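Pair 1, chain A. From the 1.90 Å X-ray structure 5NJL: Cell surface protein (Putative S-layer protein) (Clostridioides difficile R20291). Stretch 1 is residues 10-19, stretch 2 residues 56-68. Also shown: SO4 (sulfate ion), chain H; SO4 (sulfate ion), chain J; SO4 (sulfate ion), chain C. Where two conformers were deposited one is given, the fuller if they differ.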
# COMPACT_ATOMS: atom_id res chain seq x y z
N THR A 10 -12.90 -3.08 -19.05
CA THR A 10 -12.81 -3.30 -20.48
C THR A 10 -11.80 -2.34 -21.11
O THR A 10 -11.42 -1.32 -20.51
CB THR A 10 -14.16 -3.07 -21.16
OG1 THR A 10 -14.54 -1.69 -21.04
CG2 THR A 10 -15.25 -3.97 -20.53
N LYS A 11 -11.39 -2.65 -22.33
CA LYS A 11 -10.55 -1.75 -23.09
C LYS A 11 -11.21 -0.38 -23.27
O LYS A 11 -10.54 0.64 -23.16
CB LYS A 11 -10.19 -2.39 -24.45
CG LYS A 11 -9.44 -1.47 -25.40
CD LYS A 11 -8.92 -2.28 -26.58
CE LYS A 11 -8.35 -1.35 -27.63
NZ LYS A 11 -7.59 -2.12 -28.63
N LYS A 12 -12.52 -0.34 -23.53
CA LYS A 12 -13.25 0.94 -23.63
C LYS A 12 -13.18 1.75 -22.32
O LYS A 12 -13.03 2.97 -22.35
CB LYS A 12 -14.74 0.73 -23.90
CG LYS A 12 -15.16 0.07 -25.21
CD LYS A 12 -16.67 -0.18 -25.14
CE LYS A 12 -17.18 -1.05 -26.27
NZ LYS A 12 -18.66 -1.27 -26.15
N GLU A 13 -13.32 1.06 -21.19
CA GLU A 13 -13.26 1.71 -19.87
C GLU A 13 -11.82 2.18 -19.49
O GLU A 13 -11.66 3.02 -18.61
CB GLU A 13 -13.79 0.77 -18.79
CG GLU A 13 -15.29 0.58 -18.85
CD GLU A 13 -15.81 -0.57 -17.97
OE1 GLU A 13 -15.06 -1.51 -17.62
OE2 GLU A 13 -17.00 -0.52 -17.64
N ALA A 14 -10.81 1.62 -20.15
CA ALA A 14 -9.41 2.01 -19.91
C ALA A 14 -9.12 3.48 -20.25
O ALA A 14 -8.12 4.02 -19.79
CB ALA A 14 -8.46 1.08 -20.65
N THR A 15 -9.99 4.17 -21.00
CA THR A 15 -9.82 5.62 -21.19
C THR A 15 -9.80 6.37 -19.84
O THR A 15 -9.00 7.30 -19.64
CB THR A 15 -10.95 6.24 -22.04
OG1 THR A 15 -12.22 5.94 -21.42
CG2 THR A 15 -10.91 5.69 -23.47
N GLU A 16 -10.68 5.95 -18.92
CA GLU A 16 -10.68 6.49 -17.56
C GLU A 16 -9.42 6.10 -16.78
O GLU A 16 -8.90 6.92 -16.02
CB GLU A 16 -11.93 6.06 -16.77
CG GLU A 16 -13.24 6.72 -17.23
CD GLU A 16 -14.26 6.91 -16.10
OE1 GLU A 16 -14.96 7.95 -16.10
OE2 GLU A 16 -14.36 6.03 -15.21
N LEU A 17 -8.93 4.88 -16.96
CA LEU A 17 -7.67 4.47 -16.34
C LEU A 17 -6.48 5.30 -16.86
O LEU A 17 -5.62 5.74 -16.09
CB LEU A 17 -7.40 2.99 -16.57
CG LEU A 17 -6.09 2.47 -15.98
CD1 LEU A 17 -6.12 2.55 -14.47
CD2 LEU A 17 -5.79 1.06 -16.42
N VAL A 18 -6.42 5.50 -18.18
CA VAL A 18 -5.37 6.34 -18.77
C VAL A 18 -5.36 7.73 -18.17
O VAL A 18 -4.30 8.23 -17.81
CB VAL A 18 -5.48 6.40 -20.31
CG1 VAL A 18 -4.64 7.54 -20.90
CG2 VAL A 18 -5.06 5.06 -20.87
N SER A 19 -6.54 8.33 -18.04
CA SER A 19 -6.65 9.64 -17.44
C SER A 19 -6.14 9.68 -16.01
O SER A 19 -5.39 10.60 -15.64
CB SER A 19 -8.08 10.15 -17.53
OG SER A 19 -8.45 10.19 -18.89
N ASN A 56 6.64 6.64 -19.00
CA ASN A 56 5.76 7.62 -19.64
C ASN A 56 4.40 6.97 -19.86
O ASN A 56 4.32 5.80 -20.23
CB ASN A 56 6.30 8.09 -21.01
CG ASN A 56 5.59 9.35 -21.54
OD1 ASN A 56 4.45 9.30 -22.08
ND2 ASN A 56 6.28 10.49 -21.41
N ILE A 57 3.34 7.74 -19.65
CA ILE A 57 1.96 7.30 -19.89
C ILE A 57 1.72 6.76 -21.32
O ILE A 57 0.91 5.86 -21.51
CB ILE A 57 0.96 8.42 -19.52
CG1 ILE A 57 -0.49 7.93 -19.56
CG2 ILE A 57 1.14 9.67 -20.37
CD1 ILE A 57 -0.81 6.82 -18.58
N ASP A 58 2.44 7.30 -22.31
CA ASP A 58 2.31 6.80 -23.68
C ASP A 58 2.67 5.34 -23.82
O ASP A 58 2.10 4.64 -24.66
CB ASP A 58 3.10 7.63 -24.71
CG ASP A 58 2.87 7.10 -26.13
OD1 ASP A 58 1.70 7.17 -26.59
OD2 ASP A 58 3.80 6.53 -26.74
N GLU A 59 3.55 4.82 -22.96
CA GLU A 59 3.84 3.40 -23.01
C GLU A 59 2.59 2.56 -22.73
O GLU A 59 2.39 1.52 -23.37
CB GLU A 59 4.95 3.01 -22.04
CG GLU A 59 6.30 3.59 -22.40
CD GLU A 59 7.35 3.19 -21.39
OE1 GLU A 59 7.68 1.99 -21.32
OE2 GLU A 59 7.81 4.08 -20.66
N LEU A 60 1.77 3.01 -21.78
CA LEU A 60 0.50 2.34 -21.47
C LEU A 60 -0.50 2.54 -22.59
O LEU A 60 -1.16 1.59 -23.01
CB LEU A 60 -0.07 2.83 -20.14
CG LEU A 60 -1.49 2.36 -19.80
CD1 LEU A 60 -1.50 0.86 -19.65
CD2 LEU A 60 -1.95 3.04 -18.53
N GLU A 61 -0.65 3.77 -23.06
CA GLU A 61 -1.58 4.06 -24.17
C GLU A 61 -1.29 3.22 -25.40
O GLU A 61 -2.21 2.65 -25.98
CB GLU A 61 -1.59 5.53 -24.53
CG GLU A 61 -2.18 6.39 -23.46
CD GLU A 61 -1.97 7.86 -23.71
OE1 GLU A 61 -0.85 8.40 -23.46
OE2 GLU A 61 -2.96 8.48 -24.14
N LYS A 62 -0.02 3.11 -25.78
CA LYS A 62 0.34 2.27 -26.92
C LYS A 62 -0.08 0.79 -26.76
O LYS A 62 -0.58 0.17 -27.70
CB LYS A 62 1.84 2.33 -27.19
CG LYS A 62 2.25 1.76 -28.54
CD LYS A 62 3.74 1.90 -28.80
CE LYS A 62 4.13 1.12 -30.06
NZ LYS A 62 5.60 1.16 -30.31
N LEU A 63 0.13 0.25 -25.57
CA LEU A 63 -0.19 -1.14 -25.28
C LEU A 63 -1.70 -1.36 -25.24
O LEU A 63 -2.18 -2.35 -25.80
CB LEU A 63 0.46 -1.60 -23.97
CG LEU A 63 1.98 -1.79 -24.05
CD1 LEU A 63 2.63 -1.86 -22.67
CD2 LEU A 63 2.34 -3.05 -24.83
N VAL A 64 -2.43 -0.45 -24.60
CA VAL A 64 -3.90 -0.50 -24.54
C VAL A 64 -4.47 -0.40 -25.96
O VAL A 64 -5.27 -1.26 -26.35
CB VAL A 64 -4.48 0.61 -23.65
CG1 VAL A 64 -6.01 0.68 -23.78
CG2 VAL A 64 -4.09 0.38 -22.19
N ASN A 65 -4.04 0.60 -26.73
CA ASN A 65 -4.52 0.76 -28.12
C ASN A 65 -4.30 -0.49 -28.99
O ASN A 65 -5.14 -0.82 -29.82
CB ASN A 65 -3.91 1.98 -28.81
CG ASN A 65 -4.33 3.30 -28.18
OD1 ASN A 65 -5.31 3.35 -27.43
ND2 ASN A 65 -3.59 4.37 -28.49
N ALA A 66 -3.18 -1.18 -28.81
CA ALA A 66 -2.86 -2.35 -29.60
C ALA A 66 -3.44 -3.67 -29.05
O ALA A 66 -3.18 -4.73 -29.60
CB ALA A 66 -1.36 -2.47 -29.75
N LEU A 67 -4.19 -3.62 -27.95
CA LEU A 67 -4.63 -4.84 -27.27
C LEU A 67 -5.63 -5.59 -28.16
O LEU A 67 -6.63 -5.01 -28.60
CB LEU A 67 -5.30 -4.48 -25.94
CG LEU A 67 -5.68 -5.60 -25.00
CD1 LEU A 67 -4.46 -6.44 -24.64
CD2 LEU A 67 -6.33 -5.00 -23.76
N GLY A 68 -5.33 -6.85 -28.44
CA GLY A 68 -6.14 -7.65 -29.38
C GLY A 68 -7.46 -8.11 -28.80
O GLY A 68 -7.70 -8.00 -27.58
S SO4 H . -10.65 -2.21 -30.79
O1 SO4 H . -9.46 -1.39 -31.12
O2 SO4 H . -11.51 -2.28 -32.01
O3 SO4 H . -11.41 -1.51 -29.72
O4 SO4 H . -10.26 -3.58 -30.38
S SO4 J . -21.72 -1.75 -24.33
O1 SO4 J . -21.46 -3.21 -24.43
O2 SO4 J . -22.29 -1.24 -25.60
O3 SO4 J . -22.69 -1.52 -23.23
O4 SO4 J . -20.45 -1.03 -24.05
S SO4 C . -8.24 13.76 -19.39
O1 SO4 C . -7.90 12.38 -19.76
O2 SO4 C . -8.07 14.60 -20.61
O3 SO4 C . -9.65 13.82 -18.92
O4 SO4 C . -7.35 14.24 -18.30

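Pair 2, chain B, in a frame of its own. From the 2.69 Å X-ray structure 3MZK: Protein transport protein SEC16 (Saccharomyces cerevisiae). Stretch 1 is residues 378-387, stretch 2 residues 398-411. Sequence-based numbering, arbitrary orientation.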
# COMPACT_ATOMS: atom_id res chain seq x y z
N TYR B 378 -4.46 -42.80 16.84
CA TYR B 378 -3.59 -41.64 17.06
C TYR B 378 -2.11 -41.95 16.86
O TYR B 378 -1.42 -41.26 16.12
CB TYR B 378 -3.83 -41.05 18.45
CG TYR B 378 -4.85 -39.94 18.46
CD1 TYR B 378 -4.46 -38.61 18.30
CD2 TYR B 378 -6.20 -40.22 18.59
CE1 TYR B 378 -5.40 -37.59 18.30
CE2 TYR B 378 -7.14 -39.21 18.59
CZ TYR B 378 -6.74 -37.90 18.44
OH TYR B 378 -7.68 -36.89 18.45
N THR B 379 -1.63 -43.00 17.52
CA THR B 379 -0.22 -43.37 17.39
C THR B 379 0.15 -43.60 15.92
O THR B 379 1.21 -43.17 15.47
CB THR B 379 0.13 -44.62 18.24
OG1 THR B 379 -0.48 -45.79 17.68
CG2 THR B 379 -0.32 -44.43 19.68
N ASP B 380 -0.73 -44.26 15.18
CA ASP B 380 -0.50 -44.49 13.76
C ASP B 380 -0.42 -43.19 12.98
O ASP B 380 0.56 -42.94 12.27
CB ASP B 380 -1.57 -45.41 13.18
CG ASP B 380 -1.33 -46.87 13.50
OD1 ASP B 380 -0.41 -47.17 14.29
OD2 ASP B 380 -2.06 -47.73 12.96
N TYR B 381 -1.44 -42.36 13.11
CA TYR B 381 -1.45 -41.07 12.43
C TYR B 381 -0.23 -40.25 12.83
O TYR B 381 0.41 -39.62 11.98
CB TYR B 381 -2.73 -40.29 12.75
CG TYR B 381 -2.66 -38.84 12.33
CD1 TYR B 381 -2.80 -38.47 11.00
CD2 TYR B 381 -2.47 -37.84 13.27
CE1 TYR B 381 -2.73 -37.14 10.62
CE2 TYR B 381 -2.40 -36.51 12.90
CZ TYR B 381 -2.54 -36.17 11.57
OH TYR B 381 -2.48 -34.84 11.20
N LEU B 382 0.09 -40.26 14.12
CA LEU B 382 1.19 -39.46 14.63
C LEU B 382 2.53 -39.95 14.11
O LEU B 382 3.46 -39.17 13.94
CB LEU B 382 1.18 -39.45 16.16
CG LEU B 382 0.05 -38.64 16.80
CD1 LEU B 382 -0.01 -38.87 18.30
CD2 LEU B 382 0.22 -37.16 16.48
N SER B 383 2.62 -41.25 13.83
CA SER B 383 3.83 -41.82 13.26
C SER B 383 4.17 -41.14 11.94
O SER B 383 5.26 -40.59 11.78
CB SER B 383 3.69 -43.33 13.08
OG SER B 383 3.78 -44.01 14.32
N SER B 384 3.23 -41.18 11.00
CA SER B 384 3.44 -40.54 9.71
C SER B 384 3.69 -39.05 9.90
O SER B 384 4.50 -38.45 9.20
CB SER B 384 2.23 -40.76 8.81
OG SER B 384 1.06 -40.21 9.39
N SER B 385 2.99 -38.47 10.86
CA SER B 385 3.13 -37.06 11.18
C SER B 385 4.57 -36.73 11.59
O SER B 385 5.13 -35.73 11.15
CB SER B 385 2.15 -36.68 12.29
OG SER B 385 1.98 -35.28 12.38
N VAL B 386 5.17 -37.58 12.43
CA VAL B 386 6.52 -37.37 12.93
C VAL B 386 7.60 -37.73 11.90
O VAL B 386 8.61 -37.05 11.78
CB VAL B 386 6.79 -38.17 14.23
CG1 VAL B 386 8.22 -37.97 14.69
CG2 VAL B 386 5.81 -37.76 15.32
N ARG B 387 7.37 -38.82 11.17
CA ARG B 387 8.33 -39.26 10.16
C ARG B 387 8.49 -38.23 9.05
O ARG B 387 9.44 -38.28 8.27
CB ARG B 387 7.94 -40.63 9.59
CG ARG B 387 8.32 -41.80 10.50
CD ARG B 387 8.03 -43.15 9.86
NE ARG B 387 6.60 -43.47 9.86
CZ ARG B 387 5.77 -43.20 8.85
NH1 ARG B 387 6.23 -42.60 7.76
NH2 ARG B 387 4.49 -43.53 8.93
N ASN B 398 13.02 -37.02 20.39
CA ASN B 398 12.22 -37.20 21.60
C ASN B 398 10.79 -37.67 21.32
O ASN B 398 10.33 -38.63 21.94
CB ASN B 398 12.19 -35.90 22.41
CG ASN B 398 13.52 -35.61 23.06
OD1 ASN B 398 14.25 -36.52 23.43
ND2 ASN B 398 13.86 -34.33 23.18
N LEU B 399 10.11 -36.99 20.40
CA LEU B 399 8.75 -37.39 20.03
C LEU B 399 8.70 -38.84 19.57
O LEU B 399 7.74 -39.56 19.85
CB LEU B 399 8.19 -36.48 18.93
CG LEU B 399 7.83 -35.05 19.32
CD1 LEU B 399 7.60 -34.20 18.07
CD2 LEU B 399 6.60 -35.04 20.22
N THR B 400 9.73 -39.26 18.85
CA THR B 400 9.77 -40.62 18.35
C THR B 400 9.82 -41.61 19.51
O THR B 400 9.08 -42.59 19.54
CB THR B 400 10.98 -40.85 17.44
OG1 THR B 400 10.91 -39.94 16.33
CG2 THR B 400 10.99 -42.27 16.92
N ARG B 401 10.70 -41.34 20.46
CA ARG B 401 10.83 -42.20 21.62
C ARG B 401 9.52 -42.24 22.40
O ARG B 401 8.98 -43.31 22.67
CB ARG B 401 11.97 -41.71 22.52
CG ARG B 401 12.08 -42.43 23.85
CD ARG B 401 13.11 -41.75 24.73
NE ARG B 401 13.00 -40.29 24.64
CZ ARG B 401 12.09 -39.58 25.30
NH1 ARG B 401 11.22 -40.19 26.09
NH2 ARG B 401 12.06 -38.26 25.16
N GLU B 402 9.02 -41.06 22.73
CA GLU B 402 7.81 -40.94 23.53
C GLU B 402 6.62 -41.57 22.84
O GLU B 402 5.72 -42.11 23.48
CB GLU B 402 7.53 -39.47 23.83
CG GLU B 402 8.62 -38.80 24.65
CD GLU B 402 8.42 -37.31 24.81
OE1 GLU B 402 7.66 -36.72 24.00
OE2 GLU B 402 9.02 -36.73 25.74
N LEU B 403 6.63 -41.51 21.51
CA LEU B 403 5.55 -42.09 20.73
C LEU B 403 5.64 -43.60 20.78
O LEU B 403 4.63 -44.28 20.87
CB LEU B 403 5.62 -41.59 19.29
CG LEU B 403 4.54 -42.10 18.35
CD1 LEU B 403 3.16 -41.79 18.90
CD2 LEU B 403 4.73 -41.50 16.96
N SER B 404 6.87 -44.12 20.73
CA SER B 404 7.08 -45.57 20.85
C SER B 404 6.57 -46.10 22.18
O SER B 404 5.91 -47.14 22.23
CB SER B 404 8.56 -45.92 20.69
OG SER B 404 8.95 -45.80 19.33
N GLU B 405 6.89 -45.39 23.26
CA GLU B 405 6.49 -45.81 24.60
C GLU B 405 4.98 -45.96 24.70
O GLU B 405 4.48 -46.98 25.16
CB GLU B 405 7.00 -44.82 25.65
CG GLU B 405 6.80 -45.30 27.09
CD GLU B 405 7.60 -46.55 27.39
OE1 GLU B 405 8.47 -46.92 26.58
OE2 GLU B 405 7.35 -47.18 28.45
N VAL B 406 4.26 -44.94 24.25
CA VAL B 406 2.80 -44.97 24.27
C VAL B 406 2.28 -46.07 23.36
O VAL B 406 1.37 -46.81 23.73
CB VAL B 406 2.20 -43.63 23.84
CG1 VAL B 406 0.69 -43.70 23.85
CG2 VAL B 406 2.70 -42.51 24.75
N ALA B 407 2.87 -46.17 22.18
CA ALA B 407 2.46 -47.20 21.23
C ALA B 407 2.63 -48.58 21.84
O ALA B 407 1.73 -49.41 21.75
CB ALA B 407 3.25 -47.08 19.94
N SER B 408 3.78 -48.82 22.47
CA SER B 408 4.03 -50.10 23.14
C SER B 408 2.94 -50.40 24.16
O SER B 408 2.39 -51.50 24.19
CB SER B 408 5.39 -50.09 23.83
OG SER B 408 6.45 -49.97 22.89
N ARG B 409 2.63 -49.41 24.99
CA ARG B 409 1.64 -49.57 26.06
C ARG B 409 0.26 -49.97 25.53
O ARG B 409 -0.54 -50.57 26.25
CB ARG B 409 1.55 -48.30 26.89
CG ARG B 409 2.60 -48.19 27.98
CD ARG B 409 2.81 -46.76 28.44
NE ARG B 409 1.55 -46.11 28.76
CZ ARG B 409 1.40 -44.79 28.88
NH1 ARG B 409 2.45 -43.99 28.71
NH2 ARG B 409 0.22 -44.28 29.16
N LEU B 410 -0.01 -49.64 24.27
CA LEU B 410 -1.31 -49.90 23.68
C LEU B 410 -1.36 -51.26 22.98
O LEU B 410 -1.96 -51.39 21.92
CB LEU B 410 -1.67 -48.79 22.69
CG LEU B 410 -1.90 -47.39 23.27
CD1 LEU B 410 -1.57 -46.32 22.25
CD2 LEU B 410 -3.33 -47.24 23.78
N SER B 411 -0.73 -52.27 23.58
CA SER B 411 -0.75 -53.61 23.01
C SER B 411 -0.18 -54.65 23.98
O SER B 411 0.47 -54.30 24.96
CB SER B 411 0.00 -53.65 21.68
OG SER B 411 1.34 -53.21 21.84

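In both pairs two helical segments run side by side in nearly antiparallel directions, at 170° in pair 1 and 158° in pair 2, with closest axial approaches of 10.7 and 10.2 Å. Fourteen central residues superpose with an RMSD of 0.8 Å. The fit is tightest in the second stretch, where E61(A) to A66(A) fall within 0.4 Å of T400(B) to E405(B) at CA; in the first stretch T15(A) and E16(A) deviate most, their CA atoms lying 1.6 Å from those of S383(B) and S384(B), respectively.

V64(A) and L403(B) occupy matching positions, 0.2 Å apart at CA after superposition. Both members of the contact made here with the first stretch are larger in pair 2: A14(A) matches L382(B), and V64(A) matches L403(B). In pair 1 a small residue meets a valine, with A14(A) CB 4.0 Å from V64(A) CG1. In pair 2 L403(B) is a knob seated among T379(B), L382(B), S383(B) and V386(B); its CD1 lies 4.1 Å from L382(B) CB and its CD2 4.2 Å from V386(B) CG2. The longer side chain thus reaches several residues of the facing helix, and L403(B) has the largest covered area of its pair.

V18(A) and V386(B) are the same residue at the same position, both with chi1 in t, yet their surroundings differ. V18(A) CG1 packs 3.7 Å from the aliphatic CG of E61(A), and its CG2 approaches L60(A) CD2 at 4.4 Å. The matching residues in pair 2 are T400(B), whose OG1 lies 3.7 Å from V386(B) CG1, and L399(B), whose CB lies 4.5 Å from that same CG1.

The sharpest contrast is at K11(A) and T379(B), whose CA-to-CB bonds both point toward the other stretch. K11(A) extends through four t torsions to the end of helix 57-65, where NZ donates to N65(A) O and L67(A) O, each at 3.0 Å, and weakly to V64(A) O at 3.4 Å. A positive charge therefore meets carbonyls at the helix C-terminus, and NZ also donates to a sulfate ion, probably from the crystallisation liquor, at 3.2 Å from its O1. In pair 2 the helix continues through the matching S404(B), E405(B) and V406(B), and the short T379(B) makes its contacts to the other stretch by packing: its CG2 lies 3.4 Å from L410(B) CD1 and 4.2 Å from A407(B) CA. Pair 2 has no hydrogen bond between its stretches, so the common arrangement is held there by apolar packing, whereas pair 1 combines such packing with a lysine anchor.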